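PDB 6K5J: GH3 beta-N-acetylglucosaminidase from Paenibacillaceae, which hydrolyses terminal N-acetylglucosamine residues from beta-linked N-acetylglucosaminides, as a glycoside hydrolase of family 3. Local coordinates for residues 46-51 and 60-65; 81-84 and 90-93; 23-26 and 30-33; 94-99 and 122-127. All blocks are in the same frame, centred on the assembly; numbering follows the deposited sequence.

All four contacts belong to the family 3 N-terminal domain, a TIM-barrel fold. Contacts 1, 2 and 4 are buried, whereas contact 3 is only partly so. Contacts 1 and 2 start from the paired neighbouring strands 45-47 and 79-81 (Ile46 and Tyr48 with Ser81) and both reach the bound NAG: contact 1 touches the sugar by apolar side chains, contact 2 by the carboxylate of Asp83. Away from the sugar, contact 1 is one tyrosine hydroxyl bond plus leucine packing, and contact 3 packs a phenylalanine and a main-chain carbonyl on the N-cap serine of helix 32-39, with one bridging water. Contacts 2 and 4 both tie parts of the long loop after strand 79-81, the first by a salt bridge and an amide clamp, the second by a glutamate from helix 111-127.

Contact 1 of 4, residues 46-51 and 60-65. With NAG (2-acetamido-2-deoxy-beta-D-glucopyranose), chain B.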
# COMPACT_ATOMS: atom_id res chain seq x y z
N ILE A 46 -4.69 4.17 16.96
CA ILE A 46 -3.83 5.20 16.38
C ILE A 46 -3.31 4.67 15.06
O ILE A 46 -2.94 3.50 14.96
CB ILE A 46 -2.64 5.53 17.32
CG1 ILE A 46 -3.13 6.07 18.66
CG2 ILE A 46 -1.64 6.50 16.64
CD1 ILE A 46 -3.72 7.49 18.57
N ILE A 47 -3.28 5.52 14.03
CA ILE A 47 -2.62 5.20 12.77
C ILE A 47 -1.41 6.12 12.59
O ILE A 47 -1.52 7.34 12.79
CB ILE A 47 -3.57 5.30 11.56
CG1 ILE A 47 -2.80 5.04 10.26
CG2 ILE A 47 -4.30 6.65 11.54
CD1 ILE A 47 -3.67 4.76 9.04
N TYR A 48 -0.27 5.53 12.23
CA TYR A 48 0.96 6.26 11.96
C TYR A 48 1.07 6.64 10.48
O TYR A 48 0.69 5.86 9.60
CB TYR A 48 2.19 5.42 12.32
CG TYR A 48 2.48 5.21 13.79
CD1 TYR A 48 2.08 6.13 14.76
CD2 TYR A 48 3.21 4.09 14.20
CE1 TYR A 48 2.40 5.93 16.11
CE2 TYR A 48 3.52 3.89 15.54
CZ TYR A 48 3.10 4.81 16.49
OH TYR A 48 3.42 4.61 17.81
N PHE A 49 1.66 7.81 10.22
CA PHE A 49 2.12 8.21 8.89
C PHE A 49 3.60 8.59 8.97
O PHE A 49 4.22 8.51 10.03
CB PHE A 49 1.24 9.34 8.34
CG PHE A 49 -0.14 8.87 7.99
CD1 PHE A 49 -1.12 8.80 8.97
CD2 PHE A 49 -0.43 8.40 6.72
CE1 PHE A 49 -2.39 8.31 8.67
CE2 PHE A 49 -1.70 7.91 6.41
CZ PHE A 49 -2.68 7.87 7.39
N ARG A 50 4.17 8.96 7.81
CA ARG A 50 5.60 9.30 7.73
C ARG A 50 6.00 10.33 8.79
O ARG A 50 7.11 10.27 9.33
CB ARG A 50 5.92 9.80 6.31
CG ARG A 50 7.40 10.12 6.05
CD ARG A 50 7.70 10.21 4.53
NE ARG A 50 7.31 8.99 3.83
CZ ARG A 50 8.11 7.94 3.65
NH1 ARG A 50 9.36 7.96 4.07
NH2 ARG A 50 7.66 6.86 3.03
N ARG A 51 5.11 11.28 9.09
CA ARG A 51 5.38 12.32 10.08
C ARG A 51 5.65 11.77 11.48
O ARG A 51 6.27 12.45 12.29
CB ARG A 51 4.20 13.29 10.15
CG ARG A 51 2.88 12.59 10.56
CD ARG A 51 1.64 13.49 10.50
NE ARG A 51 0.45 12.73 10.89
CZ ARG A 51 -0.64 12.59 10.15
NH1 ARG A 51 -0.75 13.19 8.96
NH2 ARG A 51 -1.65 11.85 10.61
N ALA A 60 9.53 2.82 18.33
CA ALA A 60 9.28 1.94 19.47
C ALA A 60 8.99 2.75 20.74
O ALA A 60 8.08 2.41 21.50
CB ALA A 60 10.48 1.01 19.68
N LYS A 61 9.76 3.81 20.97
CA LYS A 61 9.49 4.67 22.12
C LYS A 61 8.11 5.30 22.03
O LYS A 61 7.39 5.40 23.03
CB LYS A 61 10.54 5.78 22.21
CG LYS A 61 11.78 5.45 22.99
CD LYS A 61 12.54 6.75 23.28
CE LYS A 61 11.54 7.90 23.48
NZ LYS A 61 12.07 9.02 24.32
N LEU A 62 7.73 5.75 20.83
CA LEU A 62 6.45 6.41 20.64
C LEU A 62 5.29 5.45 20.88
O LEU A 62 4.31 5.80 21.56
CB LEU A 62 6.38 7.01 19.23
CG LEU A 62 5.02 7.56 18.80
CD1 LEU A 62 4.59 8.72 19.69
CD2 LEU A 62 5.08 7.98 17.33
N SER A 63 5.37 4.24 20.34
CA SER A 63 4.32 3.26 20.58
C SER A 63 4.19 2.94 22.06
O SER A 63 3.08 2.86 22.60
CB SER A 63 4.57 1.97 19.79
OG SER A 63 4.58 2.21 18.39
N ALA A 64 5.32 2.77 22.75
CA ALA A 64 5.25 2.47 24.18
C ALA A 64 4.68 3.64 24.96
O ALA A 64 3.95 3.44 25.94
CB ALA A 64 6.65 2.10 24.69
N GLU A 65 5.00 4.87 24.54
CA GLU A 65 4.46 6.06 25.19
C GLU A 65 2.95 6.13 25.02
O GLU A 65 2.22 6.39 25.99
CB GLU A 65 5.10 7.33 24.62
CG GLU A 65 4.60 8.62 25.30
CD GLU A 65 5.12 9.91 24.66
OE1 GLU A 65 5.54 9.88 23.49
OE2 GLU A 65 5.10 10.96 25.35
C1 NAG B . -6.69 5.54 2.03
C2 NAG B . -6.19 4.31 1.24
C3 NAG B . -5.99 3.09 2.16
C4 NAG B . -5.19 3.46 3.40
C5 NAG B . -5.87 4.63 4.10
C6 NAG B . -5.16 5.09 5.35
C7 NAG B . -6.80 3.76 -1.09
C8 NAG B . -7.94 3.41 -2.02
N2 NAG B . -7.14 3.98 0.18
O1 NAG B . -6.57 6.66 1.22
O3 NAG B . -5.31 2.05 1.45
O4 NAG B . -5.12 2.35 4.29
O5 NAG B . -5.88 5.74 3.19
O6 NAG B . -3.92 5.72 5.05
O7 NAG B . -5.64 3.80 -1.48
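The hydroxyl of Tyr48 reaches helix 56-72 and donates a hydrogen bond to Ser63, 2.7 Å from OH to OG. The serine oxygen lies at the edge of the phenol ring and in its plane. Ser63 OG is also hydrogen-bonded to Leu128 O, so this buried hydroxyl is held by two partners. The apolar part is carried by Leu62. Its CG stands anti to the backbone N (chi1 171°), which directs the branch toward the oncoming tyrosine; CD2 then meets Tyr48 CE1 at 3.6 Å on an oblique approach, while CG sits 3.5 Å from Tyr48 OH. A phenylalanine in place of Tyr48 has no hydroxyl, and Ser63 OG would probably lose this donor, with a small gap opened beside Leu62 CG. On the far side of segment 46-51, apolar side chains face the bound sugar: the ring edge of Phe49 lies by NAG O6, 3.4 Å from CE2, and Ile47 CD1 comes to 4.0 Å from NAG C6. The contact joins strand 45-47 to the helix of the beta-alpha-beta unit that runs on to strand 79-81, and the Tyr48 ring also packs on Val59 and Leu66 of helix 56-72 and on Ile80 of the next strand.

Contact 2 of 4, residues 81-84 and 90-93; sequences SIDQ and TRLE. With NAG (2-acetamido-2-deoxy-beta-D-glucopyranose), chain B.
Arg91 and Asp83 run alongside each other in the same sense and form a salt bridge in which NH2 donates to OD2 over 2.9 Å. The carboxylate oxygen sits at the guanidinium edge, in its plane, but the two flat groups are turned 76° apart, and the donor meets OD2 on its anti side, 31° out of the carboxylate plane. A water bridges the pair: it accepts from Arg91 NE and from Asp83 N and donates to OD2. The same carboxylate holds the sugar, with NAG O4 donating to OD1 at 2.6 Å and O6 very close to OD2. Both segments belong to the loop that follows strand 79-81 of the barrel, where Asp83 joins Arg152, Lys182, His183 and Asp268 in binding NAG, and the bond from Arg91 NH2 probably limits rotation of the Asp83 carboxylate. Further along, the Gln84 amide clamps the backbone of the second segment. Its chain bends at chi2 (81°) and brings OE1 to Arg91 N at 2.8 Å, in the carbonyl plane, while NE2 donates to Leu92 O at 3.0 Å; a weak bond from Leu92 N also reaches OE1. Thr90 CB lies 3.5 Å from Gln84 OE1. Beyond the polar groups, the Ile82 and Arg91 side chains run past each other in opposite senses, CG1 4.0 Å from Arg91 CG, and Leu125 of helix 111-127 packs on both Ile82 and Gln84.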
# COMPACT_ATOMS: atom_id res chain seq x y z
N SER A 81 -1.71 1.15 14.02
CA SER A 81 -1.68 0.68 12.64
C SER A 81 -0.83 1.61 11.77
O SER A 81 -0.28 2.61 12.24
CB SER A 81 -3.09 0.57 12.06
OG SER A 81 -3.07 -0.27 10.90
N ILE A 82 -0.76 1.27 10.49
CA ILE A 82 0.17 1.88 9.54
C ILE A 82 -0.17 1.34 8.16
O ILE A 82 -0.78 0.28 8.04
CB ILE A 82 1.64 1.54 9.95
CG1 ILE A 82 2.66 2.36 9.15
CG2 ILE A 82 1.92 0.03 9.80
CD1 ILE A 82 4.09 2.20 9.66
N ASP A 83 0.19 2.09 7.11
CA ASP A 83 0.09 1.57 5.73
C ASP A 83 1.46 1.09 5.25
O ASP A 83 2.12 1.72 4.43
CB ASP A 83 -0.43 2.65 4.78
CG ASP A 83 -1.80 3.13 5.13
OD1 ASP A 83 -2.70 2.27 5.29
OD2 ASP A 83 -1.97 4.36 5.23
N GLN A 84 1.89 -0.04 5.80
CA GLN A 84 3.18 -0.62 5.41
C GLN A 84 2.94 -1.82 4.49
O GLN A 84 3.10 -2.98 4.85
CB GLN A 84 3.99 -0.99 6.67
CG GLN A 84 5.47 -1.24 6.42
CD GLN A 84 6.30 0.03 6.33
OE1 GLN A 84 5.80 1.12 6.03
NE2 GLN A 84 7.60 -0.11 6.57
N THR A 90 5.19 2.39 1.48
CA THR A 90 5.70 2.23 2.83
C THR A 90 5.72 3.61 3.48
O THR A 90 5.77 4.64 2.80
CB THR A 90 7.11 1.62 2.86
OG1 THR A 90 8.01 2.45 2.12
CG2 THR A 90 7.13 0.20 2.26
N ARG A 91 5.65 3.62 4.82
CA ARG A 91 5.75 4.86 5.57
C ARG A 91 7.07 5.03 6.30
O ARG A 91 7.39 6.14 6.72
CB ARG A 91 4.62 4.96 6.61
CG ARG A 91 3.26 4.75 6.03
CD ARG A 91 2.91 5.84 5.05
NE ARG A 91 1.50 5.76 4.74
CZ ARG A 91 0.97 6.10 3.57
NH1 ARG A 91 1.73 6.55 2.57
NH2 ARG A 91 -0.32 5.96 3.40
N LEU A 92 7.82 3.94 6.46
CA LEU A 92 9.12 3.95 7.10
C LEU A 92 10.06 3.06 6.30
O LEU A 92 9.75 1.89 6.08
CB LEU A 92 9.03 3.46 8.56
CG LEU A 92 10.38 3.35 9.27
CD1 LEU A 92 11.04 4.72 9.42
CD2 LEU A 92 10.20 2.67 10.62
N GLU A 93 11.19 3.62 5.88
CA GLU A 93 12.28 2.84 5.31
C GLU A 93 13.58 2.98 6.09
O GLU A 93 14.45 2.12 5.95
CB GLU A 93 12.53 3.25 3.85
CG GLU A 93 11.27 3.25 2.98
CD GLU A 93 10.41 4.48 3.20
OE1 GLU A 93 9.17 4.35 3.25
OE2 GLU A 93 10.96 5.59 3.35
C1 NAG B . -6.69 5.54 2.03
C2 NAG B . -6.19 4.31 1.24
C3 NAG B . -5.99 3.09 2.16
C4 NAG B . -5.19 3.46 3.40
C5 NAG B . -5.87 4.63 4.10
C6 NAG B . -5.16 5.09 5.35
C7 NAG B . -6.80 3.76 -1.09
C8 NAG B . -7.94 3.41 -2.02
N2 NAG B . -7.14 3.98 0.18
O1 NAG B . -6.57 6.66 1.22
O3 NAG B . -5.31 2.05 1.45
O4 NAG B . -5.12 2.35 4.29
O5 NAG B . -5.88 5.74 3.19
O6 NAG B . -3.92 5.72 5.05
O7 NAG B . -5.64 3.80 -1.48
O HOH W 1 0.08 5.00 7.15

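Contact 3 of 4, residues 23-26 and 30-33; sequences AGFN and ASDD
Ser31 is the N-cap of helix 32-39, and it packs against Phe25 and Asn26 within the loop that leads from strand 21-23 of the barrel into that helix. Its OG lies between the backbone N and the carbonyl carbon (chi1 68°), a setting that lets it accept the N-H of Ala34 three residues on and so cap the first turn. The same oxygen lies 3.6 Å from Phe25 CD2, oblique to the ring. Phe25 extends along the start of the second segment as well, with CE2 4.2 Å from Ala30 CA. The ring is buried and also touches Ala34 of the capped helix and Leu62 and Leu66 of helix 56-72, so it fills the junction between the two helices. The backbone at its foot is held separately, since Phe25 O accepts bonds from Arg51 NE and Asn52 ND2. Asn26 approaches Ser31 by its main chain rather than its amide: its carbonyl O stands 3.3 Å from Ser31 CB. One water completes the join between the strand exit and the cap, taking a hydrogen bond from Asn26 N at 2.9 Å and lying 2.7 Å from Ser31 OG, to which it is also hydrogen-bonded.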
# COMPACT_ATOMS: atom_id res chain seq x y z
N ALA A 23 -7.44 7.18 14.99
CA ALA A 23 -7.06 8.54 14.64
C ALA A 23 -5.56 8.63 14.42
O ALA A 23 -4.78 7.89 15.02
CB ALA A 23 -7.47 9.56 15.72
N GLY A 24 -5.15 9.57 13.57
CA GLY A 24 -3.76 9.94 13.44
C GLY A 24 -3.47 11.23 14.18
O GLY A 24 -4.36 11.89 14.71
N PHE A 25 -2.18 11.57 14.22
CA PHE A 25 -1.73 12.76 14.92
C PHE A 25 -0.37 13.12 14.37
O PHE A 25 0.28 12.33 13.67
CB PHE A 25 -1.66 12.54 16.44
CG PHE A 25 -0.52 11.66 16.86
CD1 PHE A 25 -0.62 10.29 16.75
CD2 PHE A 25 0.69 12.22 17.29
CE1 PHE A 25 0.44 9.47 17.10
CE2 PHE A 25 1.76 11.41 17.64
CZ PHE A 25 1.64 10.04 17.55
N ASN A 26 0.08 14.32 14.70
CA ASN A 26 1.42 14.75 14.30
C ASN A 26 2.36 14.68 15.50
O ASN A 26 2.10 15.29 16.54
CB ASN A 26 1.40 16.18 13.74
CG ASN A 26 2.75 16.59 13.21
OD1 ASN A 26 3.48 15.76 12.65
ND2 ASN A 26 3.11 17.86 13.39
N ALA A 30 4.38 11.62 21.59
CA ALA A 30 2.94 11.84 21.67
C ALA A 30 2.64 13.33 21.79
O ALA A 30 3.23 14.03 22.61
CB ALA A 30 2.35 11.09 22.87
N SER A 31 1.73 13.82 20.95
CA SER A 31 1.35 15.22 21.01
C SER A 31 0.22 15.43 22.02
O SER A 31 -0.37 14.48 22.54
CB SER A 31 0.92 15.71 19.63
OG SER A 31 -0.29 15.08 19.25
N ASP A 32 -0.07 16.70 22.30
CA ASP A 32 -1.21 17.03 23.15
C ASP A 32 -2.52 16.54 22.53
O ASP A 32 -3.42 16.09 23.25
CB ASP A 32 -1.28 18.54 23.39
CG ASP A 32 -0.17 19.05 24.29
OD1 ASP A 32 0.47 18.23 24.98
OD2 ASP A 32 0.06 20.28 24.30
N ASP A 33 -2.64 16.61 21.20
CA ASP A 33 -3.82 16.06 20.55
C ASP A 33 -3.91 14.55 20.78
O ASP A 33 -5.00 14.02 21.04
CB ASP A 33 -3.79 16.35 19.05
CG ASP A 33 -4.20 17.76 18.71
OD1 ASP A 33 -4.62 18.49 19.63
OD2 ASP A 33 -4.09 18.14 17.53
O HOH W 2 -1.00 16.00 16.84

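Contact 4 of 4, residues 94-99 and 122-127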
# COMPACT_ATOMS: atom_id res chain seq x y z
N ASN A 94 13.73 4.01 6.92
CA ASN A 94 14.97 4.20 7.66
C ASN A 94 15.08 3.16 8.76
O ASN A 94 14.23 3.12 9.66
CB ASN A 94 15.02 5.61 8.25
CG ASN A 94 16.34 5.89 8.95
OD1 ASN A 94 17.40 5.54 8.44
ND2 ASN A 94 16.27 6.53 10.10
N GLY A 95 16.11 2.31 8.71
CA GLY A 95 16.33 1.34 9.76
C GLY A 95 15.49 0.09 9.69
O GLY A 95 15.51 -0.70 10.64
N VAL A 96 14.74 -0.11 8.61
CA VAL A 96 13.95 -1.32 8.41
C VAL A 96 14.22 -1.85 7.01
O VAL A 96 14.77 -1.15 6.16
CB VAL A 96 12.43 -1.10 8.63
CG1 VAL A 96 12.18 -0.50 10.01
CG2 VAL A 96 11.87 -0.19 7.54
N THR A 97 13.86 -3.11 6.80
CA THR A 97 14.02 -3.74 5.50
C THR A 97 13.01 -3.16 4.52
O THR A 97 11.82 -3.10 4.82
CB THR A 97 13.80 -5.25 5.61
OG1 THR A 97 14.63 -5.78 6.65
CG2 THR A 97 14.12 -5.96 4.30
N VAL A 98 13.48 -2.77 3.34
CA VAL A 98 12.57 -2.39 2.26
C VAL A 98 12.19 -3.68 1.53
O VAL A 98 13.03 -4.33 0.91
CB VAL A 98 13.22 -1.36 1.31
CG1 VAL A 98 12.25 -0.99 0.19
CG2 VAL A 98 13.60 -0.12 2.09
N VAL A 99 10.93 -4.06 1.66
CA VAL A 99 10.44 -5.36 1.21
C VAL A 99 9.78 -5.16 -0.16
O VAL A 99 9.14 -4.13 -0.37
CB VAL A 99 9.48 -5.93 2.26
CG1 VAL A 99 8.66 -7.05 1.72
CG2 VAL A 99 10.28 -6.36 3.51
N GLY A 122 6.04 -7.66 9.18
CA GLY A 122 5.31 -7.77 10.43
C GLY A 122 6.22 -7.92 11.63
O GLY A 122 5.93 -7.39 12.71
N SER A 123 7.33 -8.65 11.47
CA SER A 123 8.29 -8.80 12.56
C SER A 123 8.88 -7.46 12.94
O SER A 123 9.03 -7.14 14.13
CB SER A 123 9.42 -9.75 12.14
OG SER A 123 8.96 -11.08 12.15
N GLU A 124 9.24 -6.66 11.94
CA GLU A 124 9.83 -5.37 12.21
C GLU A 124 8.79 -4.40 12.77
O GLU A 124 9.09 -3.64 13.71
CB GLU A 124 10.50 -4.85 10.94
CG GLU A 124 11.59 -5.83 10.45
CD GLU A 124 12.43 -5.32 9.28
OE1 GLU A 124 12.01 -4.36 8.62
OE2 GLU A 124 13.51 -5.91 9.01
N LEU A 125 7.56 -4.43 12.25
CA LEU A 125 6.53 -3.56 12.81
C LEU A 125 6.28 -3.88 14.28
O LEU A 125 6.21 -2.98 15.12
CB LEU A 125 5.22 -3.69 12.02
CG LEU A 125 5.16 -3.12 10.60
CD1 LEU A 125 3.77 -3.34 9.99
CD2 LEU A 125 5.55 -1.64 10.56
N ARG A 126 6.15 -5.17 14.60
CA ARG A 126 5.85 -5.56 15.98
C ARG A 126 6.97 -5.14 16.92
O ARG A 126 6.72 -4.71 18.06
CB ARG A 126 5.60 -7.06 16.07
CG ARG A 126 4.95 -7.53 17.37
CD ARG A 126 3.59 -6.85 17.60
NE ARG A 126 3.25 -6.78 19.02
CZ ARG A 126 2.18 -7.34 19.58
NH1 ARG A 126 1.31 -8.03 18.84
NH2 ARG A 126 1.98 -7.22 20.89
N ALA A 127 8.22 -5.22 16.46
CA ALA A 127 9.35 -4.74 17.25
C ALA A 127 9.26 -3.24 17.52
O ALA A 127 9.85 -2.76 18.49
CB ALA A 127 10.66 -5.06 16.53
O HOH W 3 10.17 -3.98 6.79
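Val96 and Thr97 run in an extended course past one turn of helix 111-127, where the CA atoms of Val96 and Glu124 are 6.9 Å apart. Gly95, just before them, has a positive phi of 81°, and the chain turns there before it meets the helix. Glu124 reaches across with its chain extended beyond CG, and its carboxylate is gripped by both donors of a single residue. Thr97 N gives a bond of 2.9 Å to OE1 on the syn lone pair, and Thr97 OG1 gives one of 2.6 Å to OE2, also on the syn side. The threonine hydroxyl stands beside its own backbone N (chi1 -52°), which turns the two donors to the same carboxylate. A water donates to Glu124 OE1 at 2.6 Å and to Thr97 O at 2.7 Å, while Val96 CB lies 3.3 Å from OE1. With an alanine in place of Glu124, Thr97 N and OG1 would probably lose these acceptors, and Lys361, the salt-bridge partner of OE2, its counter-charge. Lys361 belongs to helix 359-372, whose Val365 also touches Thr97, so at Thr97 the loop between strand 79-81 and helix 102-108 of the TIM-barrel domain lies between helix 111-127 and helix 359-372.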